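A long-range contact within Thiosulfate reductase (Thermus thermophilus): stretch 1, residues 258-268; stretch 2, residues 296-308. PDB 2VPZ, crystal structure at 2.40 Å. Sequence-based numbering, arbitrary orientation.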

# COMPACT_ATOMS: atom_id res chain seq x y z
N THR A 258 25.92 -25.48 18.86
CA THR A 258 27.36 -25.68 18.76
C THR A 258 27.71 -26.41 17.44
O THR A 258 28.80 -26.20 16.91
CB THR A 258 27.94 -26.45 19.99
OG1 THR A 258 27.32 -26.00 21.19
CG2 THR A 258 29.47 -26.20 20.09
N ALA A 259 26.80 -27.23 16.89
CA ALA A 259 27.07 -27.93 15.61
C ALA A 259 27.08 -26.96 14.40
O ALA A 259 27.82 -27.16 13.43
CB ALA A 259 26.03 -29.06 15.36
N LEU A 260 26.23 -25.93 14.49
CA LEU A 260 26.09 -24.87 13.49
C LEU A 260 27.35 -23.94 13.64
O LEU A 260 27.95 -23.51 12.65
CB LEU A 260 24.74 -24.12 13.65
CG LEU A 260 24.13 -23.08 12.69
CD1 LEU A 260 24.23 -21.67 13.28
CD2 LEU A 260 24.79 -23.16 11.30
N LEU A 261 27.77 -23.65 14.87
CA LEU A 261 28.98 -22.83 15.07
C LEU A 261 30.26 -23.59 14.58
O LEU A 261 31.06 -23.01 13.87
CB LEU A 261 29.10 -22.36 16.54
CG LEU A 261 28.08 -21.27 16.93
CD1 LEU A 261 27.86 -21.24 18.46
CD2 LEU A 261 28.54 -19.90 16.41
N LEU A 262 30.43 -24.87 14.93
CA LEU A 262 31.59 -25.66 14.46
C LEU A 262 31.68 -25.75 12.91
O LEU A 262 32.78 -25.66 12.34
CB LEU A 262 31.59 -27.09 15.05
CG LEU A 262 31.77 -27.24 16.57
CD1 LEU A 262 31.57 -28.69 16.99
CD2 LEU A 262 33.15 -26.73 17.01
N ALA A 263 30.54 -25.92 12.24
CA ALA A 263 30.47 -26.01 10.76
C ALA A 263 30.74 -24.65 10.07
O ALA A 263 31.12 -24.61 8.90
CB ALA A 263 29.10 -26.60 10.28
N TRP A 264 30.53 -23.55 10.78
CA TRP A 264 30.85 -22.23 10.24
C TRP A 264 32.37 -22.03 10.42
O TRP A 264 33.04 -21.45 9.56
CB TRP A 264 30.07 -21.10 10.92
CG TRP A 264 28.65 -20.88 10.42
CD1 TRP A 264 28.10 -21.34 9.24
CD2 TRP A 264 27.61 -20.13 11.07
NE1 TRP A 264 26.79 -20.93 9.14
CE2 TRP A 264 26.47 -20.19 10.24
CE3 TRP A 264 27.54 -19.42 12.28
CZ2 TRP A 264 25.25 -19.55 10.59
CZ3 TRP A 264 26.34 -18.78 12.63
CH2 TRP A 264 25.21 -18.86 11.78
N ILE A 265 32.91 -22.49 11.55
CA ILE A 265 34.35 -22.41 11.86
C ILE A 265 35.05 -23.19 10.71
O ILE A 265 36.01 -22.71 10.11
CB ILE A 265 34.72 -23.05 13.29
CG1 ILE A 265 34.52 -22.02 14.43
CG2 ILE A 265 36.17 -23.57 13.27
CD1 ILE A 265 34.38 -22.66 15.84
N HIS A 266 34.54 -24.38 10.42
CA HIS A 266 35.04 -25.21 9.32
C HIS A 266 35.00 -24.48 7.95
O HIS A 266 35.97 -24.53 7.20
CB HIS A 266 34.23 -26.54 9.18
CG HIS A 266 34.57 -27.39 8.00
ND1 HIS A 266 35.04 -28.67 8.12
CD2 HIS A 266 34.49 -27.15 6.69
CE1 HIS A 266 35.25 -29.18 6.93
NE2 HIS A 266 34.93 -28.27 6.04
N VAL A 267 33.89 -23.81 7.60
CA VAL A 267 33.82 -23.12 6.31
C VAL A 267 34.81 -21.93 6.16
O VAL A 267 35.40 -21.75 5.11
CB VAL A 267 32.35 -22.66 5.91
CG1 VAL A 267 32.37 -21.89 4.56
CG2 VAL A 267 31.41 -23.88 5.81
N LEU A 268 35.03 -21.14 7.22
CA LEU A 268 35.98 -20.02 7.19
C LEU A 268 37.46 -20.49 7.17
O LEU A 268 38.33 -19.81 6.61
CB LEU A 268 35.74 -19.03 8.36
CG LEU A 268 34.32 -18.49 8.65
CD1 LEU A 268 34.27 -17.84 10.06
CD2 LEU A 268 33.88 -17.50 7.56
N PHE A 296 33.66 -31.72 10.80
CA PHE A 296 32.42 -30.98 11.08
C PHE A 296 32.06 -30.10 9.87
O PHE A 296 32.33 -28.90 9.83
CB PHE A 296 32.56 -30.10 12.34
CG PHE A 296 33.03 -30.85 13.56
CD1 PHE A 296 34.06 -30.33 14.36
CD2 PHE A 296 32.46 -32.08 13.91
CE1 PHE A 296 34.52 -31.02 15.50
CE2 PHE A 296 32.91 -32.79 15.05
CZ PHE A 296 33.94 -32.26 15.85
N THR A 297 31.44 -30.72 8.88
CA THR A 297 31.04 -30.08 7.63
C THR A 297 29.57 -29.63 7.56
O THR A 297 28.74 -30.06 8.39
CB THR A 297 31.29 -31.08 6.44
OG1 THR A 297 30.39 -30.81 5.36
CG2 THR A 297 31.11 -32.54 6.92
N PRO A 298 29.23 -28.67 6.64
CA PRO A 298 27.84 -28.24 6.54
C PRO A 298 26.87 -29.46 6.35
O PRO A 298 25.69 -29.36 6.68
CB PRO A 298 27.83 -27.33 5.32
CG PRO A 298 29.20 -26.64 5.37
CD PRO A 298 30.13 -27.64 6.09
N GLU A 299 27.34 -30.59 5.81
CA GLU A 299 26.46 -31.77 5.65
C GLU A 299 26.34 -32.53 7.00
O GLU A 299 25.28 -33.08 7.31
CB GLU A 299 26.89 -32.72 4.50
CG GLU A 299 27.93 -32.20 3.48
CD GLU A 299 27.42 -31.11 2.52
OE1 GLU A 299 26.38 -31.32 1.84
OE2 GLU A 299 28.08 -30.05 2.43
N TRP A 300 27.41 -32.57 7.79
CA TRP A 300 27.36 -33.19 9.14
C TRP A 300 26.40 -32.33 10.04
O TRP A 300 25.59 -32.89 10.80
CB TRP A 300 28.77 -33.24 9.77
CG TRP A 300 28.78 -33.48 11.29
CD1 TRP A 300 28.71 -34.68 11.95
CD2 TRP A 300 28.86 -32.47 12.33
NE1 TRP A 300 28.75 -34.47 13.31
CE2 TRP A 300 28.85 -33.13 13.57
CE3 TRP A 300 28.96 -31.06 12.31
CZ2 TRP A 300 28.91 -32.44 14.81
CZ3 TRP A 300 29.02 -30.36 13.55
CH2 TRP A 300 29.00 -31.06 14.78
N ALA A 301 26.49 -31.00 9.94
CA ALA A 301 25.66 -30.03 10.69
C ALA A 301 24.16 -30.07 10.38
O ALA A 301 23.33 -30.11 11.28
CB ALA A 301 26.20 -28.57 10.48
N GLU A 302 23.82 -30.05 9.10
CA GLU A 302 22.43 -30.08 8.62
C GLU A 302 21.57 -31.26 9.15
O GLU A 302 20.34 -31.22 9.21
CB GLU A 302 22.41 -30.12 7.08
CG GLU A 302 21.42 -31.11 6.47
CD GLU A 302 21.11 -30.85 5.00
OE1 GLU A 302 19.92 -30.67 4.69
OE2 GLU A 302 22.06 -30.82 4.18
N LYS A 303 22.28 -32.31 9.51
CA LYS A 303 21.77 -33.58 9.99
C LYS A 303 21.23 -33.47 11.44
O LYS A 303 20.20 -34.06 11.78
CB LYS A 303 22.92 -34.58 9.82
CG LYS A 303 22.69 -36.05 10.02
CD LYS A 303 24.06 -36.74 10.23
CE LYS A 303 23.95 -38.01 11.11
NZ LYS A 303 22.70 -38.79 10.84
N HIS A 304 21.94 -32.71 12.27
CA HIS A 304 21.57 -32.48 13.67
C HIS A 304 20.80 -31.14 13.88
O HIS A 304 19.87 -31.04 14.67
CB HIS A 304 22.83 -32.42 14.61
CG HIS A 304 23.77 -33.60 14.53
ND1 HIS A 304 23.46 -34.83 15.04
CD2 HIS A 304 25.01 -33.71 14.03
CE1 HIS A 304 24.47 -35.66 14.86
NE2 HIS A 304 25.42 -35.00 14.24
N THR A 305 21.23 -30.14 13.14
CA THR A 305 20.77 -28.75 13.19
C THR A 305 19.40 -28.54 12.51
O THR A 305 18.50 -27.83 13.01
CB THR A 305 21.98 -27.92 12.58
OG1 THR A 305 22.64 -27.19 13.61
CG2 THR A 305 21.55 -27.10 11.38
N GLU A 306 19.25 -29.23 11.40
CA GLU A 306 18.05 -29.23 10.61
C GLU A 306 17.91 -28.04 9.68
O GLU A 306 16.85 -27.81 9.09
CB GLU A 306 16.84 -29.39 11.51
CG GLU A 306 16.49 -30.83 11.76
CD GLU A 306 15.19 -30.97 12.50
OE1 GLU A 306 14.35 -30.06 12.34
OE2 GLU A 306 15.02 -31.97 13.23
N ILE A 307 18.99 -27.28 9.59
CA ILE A 307 19.11 -26.12 8.71
C ILE A 307 19.80 -26.69 7.44
O ILE A 307 20.82 -27.38 7.58
CB ILE A 307 20.03 -25.04 9.35
CG1 ILE A 307 19.35 -24.41 10.56
CG2 ILE A 307 20.51 -24.01 8.29
CD1 ILE A 307 20.34 -23.83 11.54
N PRO A 308 19.26 -26.43 6.21
CA PRO A 308 19.91 -26.97 5.00
C PRO A 308 21.43 -26.65 4.86
O PRO A 308 21.88 -25.58 5.30
CB PRO A 308 19.08 -26.39 3.84
CG PRO A 308 17.75 -25.94 4.48
CD PRO A 308 18.18 -25.49 5.88

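Where alanines face each other, two helices can pack methyl against methyl, and this pair from thiosulfate reductase illustrates the principle. Stretch 1 is helical throughout, part of a longer helix that extends beyond it in both directions. Stretch 2 enters as a loop, turns into a short helix at P298 and leaves it around E306, where phi becomes positive. The two helices run nearly antiparallel, at 167° between their N-to-C directions, and their axes come within 8.9 Å. The backbones are nearest at two alanines of stretch 1, A259 and A263: the CA atoms of A259 and A301 lie 5.5 Å apart, and those of A263 and T297 5.2 Å. The start of the short helix is capped from within its own stretch, E299 N donating to T297 OG1 at 3.1 Å. The CA-to-CB bond of T297 points away from stretch 1, and its OG1 accepts the capping bond.

No hydrogen bond crosses between the stretches; the 559 Å² of buried surface rests mainly on apolar packing. A263 CB meets A301 CB at 3.5 Å, methyl against methyl. A259, one turn earlier, also points toward stretch 2. Its CB touches W300 CH2 at 3.6 Å, and its carbonyl O lies 3.4 Å from W300 CZ3. The CA-to-CB bond of W300 points sideways, but the end of the indole comes nearer to stretch 1, where L262 CD1 approaches W300 CH2 at 4.1 Å.

The same leucine methyl serves a second aromatic residue. L262 CD1 sits 4.1 Å from the centroid of the F296 ring, only 18° off the ring normal, a CH-pi contact in which a weakly polarised C-H group meets the electron-rich face. The backbone of F296 contributes as well: A263 CA lies 3.6 Å from F296 O, and the 158° angle at the hydrogen makes this a reasonably directed CA-H...O contact. H266 CB comes within 3.1 Å of the same oxygen. Although H266 ND1 is just 3.2 Å from F296 O, the angle is too poor for a hydrogen bond; that nitrogen is satisfied elsewhere in the structure. One face of the H266 imidazole lies over T297 CA.

Further apolar contacts extend the interface along the helix. V267 CG2 packs on P298 CG at 3.6 Å, using the proline ring that opens the second helix. In the other direction along stretch 1, L260 CG meets I307 CD1 at 4.0 Å, beyond the end of the short helix, while L260 CB lies 3.7 Å from T305 OG1.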